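Local atomic coordinates of hypothetical protein Atu2299 (Agrobacterium tumefaciens, PDB entry 2HLY), a protein that is of unknown function but belongs to a family (DUF2026) grouped with the papain-like CA clan of cysteine peptidases. Residues F44-Q47 with K53-P56; G66-L71 with L113-K118; A166-N171 with A182-T187. All blocks are in the same frame, centred on the assembly; numbering follows the deposited sequence.

Contact 1: residues F44-Q47 with K53-P56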
ATOM      1  N   PHE A  44      -2.887   2.920   9.319  1.00  9.40           N
ATOM      2  CA  PHE A  44      -3.965   3.147  10.290  1.00  9.74           C
ATOM      3  C   PHE A  44      -4.556   1.821  10.757  1.00  9.95           C
ATOM      4  O   PHE A  44      -4.771   1.598  11.956  1.00  9.80           O
ATOM      5  CB  PHE A  44      -5.041   4.034   9.674  1.00  9.55           C
ATOM      6  CG  PHE A  44      -6.136   4.423  10.637  1.00  9.23           C
ATOM      7  CD1 PHE A  44      -5.837   5.046  11.853  1.00 12.94           C
ATOM      8  CD2 PHE A  44      -7.470   4.190  10.307  1.00 10.22           C
ATOM      9  CE1 PHE A  44      -6.873   5.403  12.744  1.00 11.48           C
ATOM     10  CE2 PHE A  44      -8.496   4.545  11.190  1.00 10.83           C
ATOM     11  CZ  PHE A  44      -8.196   5.147  12.395  1.00 10.92           C
ATOM     12  N   ILE A  45      -4.807   0.928   9.807  1.00  9.82           N
ATOM     13  CA  ILE A  45      -5.340  -0.378  10.144  1.00  9.89           C
ATOM     14  C   ILE A  45      -4.349  -1.144  11.038  1.00 10.25           C
ATOM     15  O   ILE A  45      -4.740  -1.775  12.029  1.00 10.88           O
ATOM     16  CB  ILE A  45      -5.683  -1.171   8.866  1.00 10.39           C
ATOM     17  CG1 ILE A  45      -6.892  -0.522   8.186  1.00 10.82           C
ATOM     18  CG2 ILE A  45      -5.896  -2.662   9.192  1.00 11.88           C
ATOM     19  CD1 ILE A  45      -7.186  -1.034   6.735  1.00 10.48           C
ATOM     20  N   LEU A  46      -3.057  -1.068  10.720  1.00  9.84           N
ATOM     21  CA  LEU A  46      -2.070  -1.732  11.567  1.00 10.39           C
ATOM     22  C   LEU A  46      -2.046  -1.165  12.984  1.00 10.74           C
ATOM     23  O   LEU A  46      -1.969  -1.918  13.954  1.00 10.61           O
ATOM     24  CB  LEU A  46      -0.678  -1.652  10.948  1.00 10.28           C
ATOM     25  CG  LEU A  46      -0.504  -2.450   9.659  1.00 10.42           C
ATOM     26  CD1 LEU A  46       0.878  -2.147   9.089  1.00 11.02           C
ATOM     27  CD2 LEU A  46      -0.682  -3.950   9.907  1.00 11.49           C
ATOM     28  N   GLN A  47      -2.081   0.159  13.090  1.00 10.58           N
ATOM     29  CA  GLN A  47      -2.132   0.813  14.397  1.00 11.36           C
ATOM     30  C   GLN A  47      -3.350   0.342  15.194  1.00 12.25           C
ATOM     31  O   GLN A  47      -3.234  -0.018  16.370  1.00 12.97           O
ATOM     32  CB  GLN A  47      -2.205   2.315  14.214  1.00 11.95           C
ATOM     33  CG  GLN A  47      -0.891   2.911  13.767  1.00 12.69           C
ATOM     34  CD  GLN A  47      -1.068   4.310  13.219  1.00 18.16           C
ATOM     35  OE1 GLN A  47      -2.099   4.964  13.448  1.00 20.53           O
ATOM     36  NE2 GLN A  47      -0.073   4.780  12.485  1.00 18.08           N
ATOM     37  N   LYS A  53       3.393   0.466  16.098  1.00 17.80           N
ATOM     38  CA  LYS A  53       3.651   1.734  15.457  1.00 18.60           C
ATOM     39  C   LYS A  53       3.832   1.384  13.989  1.00 17.72           C
ATOM     40  O   LYS A  53       4.528   0.420  13.629  1.00 19.05           O
ATOM     41  CB  LYS A  53       4.871   2.439  16.054  1.00 19.67           C
ATOM     42  CG  LYS A  53       4.536   3.313  17.263  1.00 23.55           C
ATOM     43  CD  LYS A  53       4.260   2.494  18.518  1.00 27.59           C
ATOM     44  CE  LYS A  53       4.227   3.383  19.762  1.00 30.42           C
ATOM     45  NZ  LYS A  53       2.913   4.083  19.933  1.00 32.30           N
ATOM     46  N   ALA A  54       3.085   2.078  13.156  1.00 15.69           N
ATOM     47  CA  ALA A  54       3.175   1.885  11.716  1.00 13.61           C
ATOM     48  C   ALA A  54       3.241   3.278  11.146  1.00 13.50           C
ATOM     49  O   ALA A  54       2.399   4.129  11.458  1.00 14.03           O
ATOM     50  CB  ALA A  54       1.948   1.162  11.202  1.00 13.62           C
ATOM     51  N   VAL A  55       4.252   3.515  10.324  1.00 12.25           N
ATOM     52  CA  VAL A  55       4.537   4.860   9.829  1.00 12.98           C
ATOM     53  C   VAL A  55       4.535   4.810   8.302  1.00 12.63           C
ATOM     54  O   VAL A  55       5.294   4.047   7.718  1.00 12.93           O
ATOM     55  CB  VAL A  55       5.928   5.361  10.327  1.00 13.95           C
ATOM     56  CG1 VAL A  55       6.209   6.778   9.843  1.00 15.69           C
ATOM     57  CG2 VAL A  55       6.017   5.301  11.873  1.00 14.96           C
ATOM     58  N   PRO A  56       3.686   5.621   7.656  1.00 12.03           N
ATOM     59  CA  PRO A  56       3.778   5.747   6.195  1.00 12.73           C
ATOM     60  C   PRO A  56       4.993   6.588   5.862  1.00 12.60           C
ATOM     61  O   PRO A  56       5.260   7.589   6.548  1.00 13.34           O
ATOM     62  CB  PRO A  56       2.495   6.480   5.805  1.00 13.34           C
ATOM     63  CG  PRO A  56       2.018   7.126   7.048  1.00 13.47           C
ATOM     64  CD  PRO A  56       2.629   6.471   8.239  1.00 12.69           C
TER
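Gln47, near the end of helix 31-50, reaches across to Ala54 of the strand that follows it. Its chain leaves CB with CG anti to the carbonyl carbon (chi1 -73°) and runs on extended, which carries the amide along the flank of the strand. Gln47 CG passes 4.1 Å from Ala54 N, and Gln47 CD lies 3.9 Å from Ala54 O. The tip makes the bond: Gln47 NE2 donates to Ala54 O over 2.8 Å. The acceptor lies in the plane of the glutamine amide, and the donor in turn lies in the carbonyl plane, with a C=O...N angle of 150°; the N-H itself is bent, at 145°. Beside this polar bridge, the Ala54 methyl is turned toward the helix: Leu46 CB meets Ala54 CB at 3.9 Å and Leu46 CD1 touches the same methyl at 4.1 Å. Val92 and Ala94 of strand 89-94 pack on both Leu46 and Ala54, while the backbone of Val55 pairs with Glu93. The short connection thus brings the chain from helix to edge strand. One side-chain amide donates an N-H hydrogen bond to a backbone carbonyl of that strand, while apolar carbon fills the interface alongside it.

Contact 2: residues G66-L71 with L113-K118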
ATOM      1  N   GLY A  66      10.079 -10.839  -9.595  1.00 13.69           N
ATOM      2  CA  GLY A  66      10.181 -12.001 -10.480  1.00 14.88           C
ATOM      3  C   GLY A  66      11.127 -11.800 -11.649  1.00 15.59           C
ATOM      4  O   GLY A  66      10.921 -12.375 -12.726  1.00 15.98           O
ATOM      5  N   GLY A  67      12.154 -10.973 -11.443  1.00 15.51           N
ATOM      6  CA  GLY A  67      13.176 -10.740 -12.470  1.00 16.53           C
ATOM      7  C   GLY A  67      13.073  -9.408 -13.190  1.00 17.32           C
ATOM      8  O   GLY A  67      14.004  -9.015 -13.902  1.00 18.39           O
ATOM      9  N   THR A  68      11.949  -8.714 -13.018  1.00 16.66           N
ATOM     10  CA  THR A  68      11.774  -7.390 -13.603  1.00 16.99           C
ATOM     11  C   THR A  68      11.849  -6.358 -12.491  1.00 16.02           C
ATOM     12  O   THR A  68      11.244  -6.548 -11.432  1.00 15.54           O
ATOM     13  CB  THR A  68      10.409  -7.246 -14.324  1.00 17.83           C
ATOM     14  OG1 THR A  68       9.354  -7.533 -13.410  1.00 21.85           O
ATOM     15  CG2 THR A  68      10.312  -8.237 -15.478  1.00 19.64           C
ATOM     16  N   VAL A  69      12.587  -5.277 -12.725  1.00 14.29           N
ATOM     17  CA  VAL A  69      12.700  -4.224 -11.719  1.00 14.23           C
ATOM     18  C   VAL A  69      11.657  -3.156 -11.995  1.00 13.66           C
ATOM     19  O   VAL A  69      11.618  -2.571 -13.088  1.00 13.97           O
ATOM     20  CB  VAL A  69      14.140  -3.619 -11.664  1.00 14.27           C
ATOM     21  CG1 VAL A  69      14.190  -2.331 -10.847  1.00 15.20           C
ATOM     22  CG2 VAL A  69      15.139  -4.639 -11.112  1.00 16.03           C
ATOM     23  N   LEU A  70      10.804  -2.914 -11.001  1.00 12.53           N
ATOM     24  CA  LEU A  70       9.847  -1.820 -11.021  1.00 12.85           C
ATOM     25  C   LEU A  70      10.464  -0.638 -10.271  1.00 12.72           C
ATOM     26  O   LEU A  70      10.864  -0.783  -9.116  1.00 12.41           O
ATOM     27  CB  LEU A  70       8.532  -2.274 -10.355  1.00 13.21           C
ATOM     28  CG  LEU A  70       7.415  -1.244 -10.168  1.00 15.84           C
ATOM     29  CD1 LEU A  70       7.030  -0.545 -11.476  1.00 18.97           C
ATOM     30  CD2 LEU A  70       6.213  -1.955  -9.536  1.00 14.48           C
ATOM     31  N   LEU A  71      10.556   0.514 -10.934  1.00 11.93           N
ATOM     32  CA  LEU A  71      11.306   1.648 -10.396  1.00 11.58           C
ATOM     33  C   LEU A  71      10.425   2.883 -10.269  1.00 11.60           C
ATOM     34  O   LEU A  71      10.004   3.482 -11.278  1.00 11.98           O
ATOM     35  CB  LEU A  71      12.564   1.926 -11.250  1.00 12.75           C
ATOM     36  CG  LEU A  71      13.522   3.048 -10.824  1.00 12.71           C
ATOM     37  CD1 LEU A  71      13.932   2.943  -9.372  1.00 13.53           C
ATOM     38  CD2 LEU A  71      14.770   3.065 -11.719  1.00 13.74           C
ATOM     39  N   LEU A 113       6.107  -5.499 -18.615  1.00 17.48           N
ATOM     40  CA  LEU A 113       6.714  -6.118 -17.436  1.00 18.12           C
ATOM     41  C   LEU A 113       5.875  -7.276 -16.899  1.00 19.05           C
ATOM     42  O   LEU A 113       6.410  -8.153 -16.228  1.00 20.21           O
ATOM     43  CB  LEU A 113       6.967  -5.087 -16.321  1.00 17.97           C
ATOM     44  CG  LEU A 113       7.819  -3.832 -16.582  1.00 17.73           C
ATOM     45  CD1 LEU A 113       7.879  -2.957 -15.334  1.00 16.85           C
ATOM     46  CD2 LEU A 113       9.222  -4.164 -17.052  1.00 18.71           C
ATOM     47  N   ALA A 114       4.570  -7.261 -17.174  1.00 19.45           N
ATOM     48  CA  ALA A 114       3.677  -8.373 -16.819  1.00 20.10           C
ATOM     49  C   ALA A 114       3.896  -8.744 -15.354  1.00 19.79           C
ATOM     50  O   ALA A 114       4.248  -9.882 -15.029  1.00 21.20           O
ATOM     51  CB  ALA A 114       3.930  -9.584 -17.724  1.00 20.87           C
ATOM     52  N   VAL A 115       3.742  -7.754 -14.486  1.00 17.84           N
ATOM     53  CA  VAL A 115       3.963  -7.966 -13.063  1.00 17.09           C
ATOM     54  C   VAL A 115       2.761  -8.672 -12.446  1.00 16.63           C
ATOM     55  O   VAL A 115       1.636  -8.175 -12.558  1.00 16.84           O
ATOM     56  CB  VAL A 115       4.230  -6.627 -12.335  1.00 16.60           C
ATOM     57  CG1 VAL A 115       4.397  -6.855 -10.832  1.00 16.22           C
ATOM     58  CG2 VAL A 115       5.458  -5.969 -12.922  1.00 15.57           C
ATOM     59  N   PRO A 116       2.996  -9.839 -11.807  1.00 16.18           N
ATOM     60  CA  PRO A 116       1.978 -10.581 -11.055  1.00 15.57           C
ATOM     61  C   PRO A 116       1.533  -9.805  -9.820  1.00 14.88           C
ATOM     62  O   PRO A 116       2.255  -8.918  -9.353  1.00 14.80           O
ATOM     63  CB  PRO A 116       2.725 -11.841 -10.592  1.00 16.37           C
ATOM     64  CG  PRO A 116       3.934 -11.929 -11.427  1.00 17.36           C
ATOM     65  CD  PRO A 116       4.294 -10.537 -11.794  1.00 16.31           C
ATOM     66  N   ALA A 117       0.348 -10.133  -9.317  1.00 13.12           N
ATOM     67  CA  ALA A 117      -0.152  -9.545  -8.071  1.00 12.56           C
ATOM     68  C   ALA A 117       0.231 -10.453  -6.905  1.00 12.15           C
ATOM     69  O   ALA A 117      -0.273 -11.579  -6.799  1.00 12.48           O
ATOM     70  CB  ALA A 117      -1.665  -9.374  -8.148  1.00 12.86           C
ATOM     71  N   LYS A 118       1.132  -9.984  -6.039  1.00 10.76           N
ATOM     72  CA  LYS A 118       1.547 -10.752  -4.866  1.00 10.35           C
ATOM     73  C   LYS A 118       1.725  -9.839  -3.648  1.00 10.30           C
ATOM     74  O   LYS A 118       1.822  -8.622  -3.786  1.00 10.55           O
ATOM     75  CB  LYS A 118       2.860 -11.520  -5.110  1.00 10.53           C
ATOM     76  CG  LYS A 118       2.876 -12.473  -6.302  1.00 10.70           C
ATOM     77  CD  LYS A 118       4.191 -13.239  -6.341  1.00 12.23           C
ATOM     78  CE  LYS A 118       4.330 -14.064  -7.604  1.00 16.30           C
ATOM     79  NZ  LYS A 118       5.524 -14.952  -7.529  1.00 22.02           N
TER
HETATM   80  O   HOH W   1       7.816  -9.928 -14.025  1.00 35.46           O
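Thr68 and Leu113 face each other where the start of strand 68-72 meets the loop leading to strand 120-123. Their side chains approach no closer than 4.3 Å, from Thr68 CB to Leu113 CD2, and the methyl Thr68 CG2 lies 4.0 Å from Leu113 O. Farther along the strand, Leu113 CD1 comes to 4.4 Å from Val69 O, so the two branches of the leucine address successive residues. Val115 CG2 also lies 4.2 Å from Thr68 OG1. These are loose van der Waals approaches, most of them carbon against oxygen, and the polar link between the segments is made by water. One water molecule donates to Thr68 OG1 at 2.9 Å and to Leu113 O at 3.2 Å, spanning the two oxygens, Thr68 OG1 and Leu113 O, which are themselves 4.1 Å apart.

What holds the threonine is the turn before it. With chi1 at 57°, OG1 sits between the backbone N and the carbonyl carbon, and the hydroxyl also hydrogen-bonds to Leu65 O, across the tight turn of the 60-65/68-72 beta hairpin. Gly66 and Gly67 both have positive phi there, with backbone angles close to type I', and their amides bond to Ser137 OG and Asn64 OD1 respectively. On the loop side, Val115 O accepts a hydrogen bond from Ser107 OG, and the valine side chain packs on Leu65 and Thr110. Beyond, Lys118 makes a cation-pi contact with Trp207 at the C-terminus.

The Thr68 hydroxyl therefore serves two neighbours, bonding to the carbonyl Leu65 O and accepting from the water. Because both water protons are directed at acceptors, the bridge joins two oxygens too far apart to bond directly, while direct contact between the edge strand and the loop rests on sparse van der Waals contact in a partly buried place.

Contact 3: residues A166-N171 with A182-T187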
ATOM      1  N   ALA A 166     -10.884   6.492   5.955  1.00 11.58           N
ATOM      2  CA  ALA A 166      -9.975   5.717   6.819  1.00 11.68           C
ATOM      3  C   ALA A 166     -10.742   5.022   7.945  1.00 11.35           C
ATOM      4  O   ALA A 166     -10.458   3.862   8.314  1.00 11.06           O
ATOM      5  CB  ALA A 166      -8.916   6.613   7.404  1.00 11.70           C
ATOM      6  N   SER A 167     -11.698   5.752   8.513  1.00 11.17           N
ATOM      7  CA  SER A 167     -12.554   5.180   9.546  1.00 11.40           C
ATOM      8  C   SER A 167     -13.295   3.964   8.984  1.00 10.72           C
ATOM      9  O   SER A 167     -13.328   2.904   9.609  1.00 11.24           O
ATOM     10  CB  SER A 167     -13.535   6.233  10.068  1.00 11.82           C
ATOM     11  OG  SER A 167     -14.443   5.671  11.010  1.00 13.41           O
ATOM     12  N   VAL A 168     -13.855   4.112   7.784  1.00 10.81           N
ATOM     13  CA  VAL A 168     -14.577   3.001   7.159  1.00 10.93           C
ATOM     14  C   VAL A 168     -13.645   1.796   6.976  1.00 10.90           C
ATOM     15  O   VAL A 168     -14.019   0.659   7.300  1.00 10.89           O
ATOM     16  CB  VAL A 168     -15.235   3.414   5.815  1.00 11.42           C
ATOM     17  CG1 VAL A 168     -15.840   2.195   5.101  1.00 12.00           C
ATOM     18  CG2 VAL A 168     -16.297   4.498   6.067  1.00 13.07           C
ATOM     19  N   ALA A 169     -12.431   2.068   6.493  1.00 10.10           N
ATOM     20  CA  ALA A 169     -11.424   1.029   6.277  1.00 10.10           C
ATOM     21  C   ALA A 169     -11.135   0.253   7.557  1.00 10.31           C
ATOM     22  O   ALA A 169     -11.148  -0.978   7.562  1.00 10.75           O
ATOM     23  CB  ALA A 169     -10.143   1.620   5.725  1.00 10.25           C
ATOM     24  N   ALA A 170     -10.871   0.979   8.644  1.00  9.72           N
ATOM     25  CA  ALA A 170     -10.537   0.323   9.916  1.00 10.43           C
ATOM     26  C   ALA A 170     -11.711  -0.473  10.464  1.00 10.38           C
ATOM     27  O   ALA A 170     -11.539  -1.471  11.161  1.00 11.34           O
ATOM     28  CB  ALA A 170     -10.061   1.340  10.934  1.00 10.38           C
ATOM     29  N   ASN A 171     -12.916  -0.024  10.156  1.00 10.39           N
ATOM     30  CA  ASN A 171     -14.101  -0.703  10.667  1.00 12.39           C
ATOM     31  C   ASN A 171     -14.583  -1.873   9.804  1.00 12.24           C
ATOM     32  O   ASN A 171     -15.254  -2.788  10.312  1.00 13.49           O
ATOM     33  CB  ASN A 171     -15.174   0.326  10.959  1.00 12.81           C
ATOM     34  CG  ASN A 171     -14.916   1.023  12.278  1.00 16.67           C
ATOM     35  OD1 ASN A 171     -15.003   0.406  13.335  1.00 19.99           O
ATOM     36  ND2 ASN A 171     -14.562   2.291  12.224  1.00 18.32           N
ATOM     37  N   ALA A 182     -19.751  -8.017   2.839  1.00 17.54           N
ATOM     38  CA  ALA A 182     -19.524  -8.063   1.395  1.00 18.22           C
ATOM     39  C   ALA A 182     -19.612  -6.679   0.770  1.00 18.25           C
ATOM     40  O   ALA A 182     -19.012  -6.410  -0.279  1.00 18.03           O
ATOM     41  CB  ALA A 182     -20.536  -8.990   0.742  1.00 18.71           C
ATOM     42  N   SER A 183     -20.388  -5.807   1.405  1.00 19.31           N
ATOM     43  CA  SER A 183     -20.507  -4.423   0.970  1.00 20.33           C
ATOM     44  C   SER A 183     -20.890  -3.588   2.176  1.00 21.07           C
ATOM     45  O   SER A 183     -21.412  -4.118   3.161  1.00 20.59           O
ATOM     46  CB  SER A 183     -21.556  -4.275  -0.141  1.00 20.69           C
ATOM     47  OG  SER A 183     -22.863  -4.486   0.355  1.00 23.01           O
ATOM     48  N   LEU A 184     -20.616  -2.289   2.096  1.00 21.63           N
ATOM     49  CA  LEU A 184     -20.960  -1.366   3.169  1.00 23.14           C
ATOM     50  C   LEU A 184     -21.727  -0.180   2.647  1.00 23.81           C
ATOM     51  O   LEU A 184     -21.506   0.266   1.521  1.00 23.95           O
ATOM     52  CB  LEU A 184     -19.703  -0.856   3.872  1.00 23.14           C
ATOM     53  CG  LEU A 184     -19.029  -1.772   4.885  1.00 23.70           C
ATOM     54  CD1 LEU A 184     -17.930  -0.997   5.575  1.00 24.89           C
ATOM     55  CD2 LEU A 184     -20.029  -2.292   5.916  1.00 24.90           C
ATOM     56  N   SER A 185     -22.634   0.322   3.481  1.00 24.96           N
ATOM     57  CA  SER A 185     -23.299   1.593   3.230  1.00 26.02           C
ATOM     58  C   SER A 185     -22.437   2.706   3.822  1.00 26.22           C
ATOM     59  O   SER A 185     -22.227   2.761   5.038  1.00 27.06           O
ATOM     60  CB  SER A 185     -24.686   1.600   3.867  1.00 26.29           C
ATOM     61  OG  SER A 185     -25.391   2.768   3.493  1.00 28.38           O
ATOM     62  N   VAL A 186     -21.916   3.571   2.953  1.00 26.25           N
ATOM     63  CA  VAL A 186     -21.024   4.665   3.359  1.00 26.22           C
ATOM     64  C   VAL A 186     -21.731   6.007   3.136  1.00 26.23           C
ATOM     65  O   VAL A 186     -22.184   6.296   2.026  1.00 25.81           O
ATOM     66  CB  VAL A 186     -19.696   4.618   2.569  1.00 26.50           C
ATOM     67  CG1 VAL A 186     -18.771   5.771   2.963  1.00 26.89           C
ATOM     68  CG2 VAL A 186     -18.991   3.285   2.798  1.00 26.59           C
ATOM     69  N   THR A 187     -21.813   6.809   4.201  1.00 26.30           N
ATOM     70  CA  THR A 187     -22.469   8.123   4.171  1.00 26.15           C
ATOM     71  C   THR A 187     -21.431   9.234   4.018  1.00 25.41           C
ATOM     72  O   THR A 187     -20.458   9.294   4.785  1.00 25.60           O
ATOM     73  CB  THR A 187     -23.289   8.358   5.460  1.00 26.65           C
ATOM     74  OG1 THR A 187     -24.221   7.280   5.639  1.00 28.35           O
ATOM     75  CG2 THR A 187     -24.063   9.685   5.389  1.00 26.99           C
TER
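Helix 160-172 lies against strand 183-187 with Val168 and Val186 as the closest backbone pair, their CA atoms 7.7 Å apart, a spacing bridged by side chains alone. Val168 projects from the helix toward the strand and carries the helix side of the contact. Val168 CG1, set anti to the backbone N (chi1 173°), meets Leu184 CD1 at 3.8 Å and Val186 CG2 at 4.1 Å. The other methyl, Val168 CG2, reaches Val186 CG1 at 4.2 Å, so both branches of one valine engage both branches of the other. Val168 and Leu184 run past each other in opposite senses, whereas the two valines meet at a slant. Leu184 and Val186, two residues apart on the strand, both direct their side chains at the helix, giving Val168 a pair of apolar neighbours.

One turn farther along the helix, Asn171 folds back on its own segment: Asn171 ND2 donates to Ser167 O at 3.0 Å. The donor stands above the carbonyl plane, 44° out of it, and Ser167 O also accepts from Asn171 N, so one carbonyl takes both a main-chain and a side-chain N-H.

The contact is plain hydrophobic packing of a helix on a two-stranded antiparallel hairpin, whose second strand, 193-197, pairs with the first through Leu184 with Val196 and Val186 with Arg194. Val168 also touches Leu23 of helix 10-24, and Ala169 packs on that helix through Val19 and Leu23. Ala166 and Ala170 rest on helix 31-50, so helix 160-172 packs on helices 10-24 and 31-50 as well as on the hairpin.

The three contacts follow one another along the chain, each closing before the next opens. Contacts 1 and 3 have centres 18 Å apart and touch directly: Phe44 CE2 lies 3.5 Å from Ala166 O, and Ile45 packs on Ala169 and Ala170, so helix 31-50 is joined to strand 54-58 and to helix 160-172. Contact 2 lies on the opposite side of the chain's centre from both, its centre 26 Å from that of contact 1 and 31 Å from that of contact 3. It involves the edge strand of the three-stranded sheet, whereas contact 1 uses the four-stranded one. Contacts 1 and 3 connect helices 31-50 and 160-172 with strand 54-58 and the 183-197 hairpin, while contact 2 holds a loop to its edge strand.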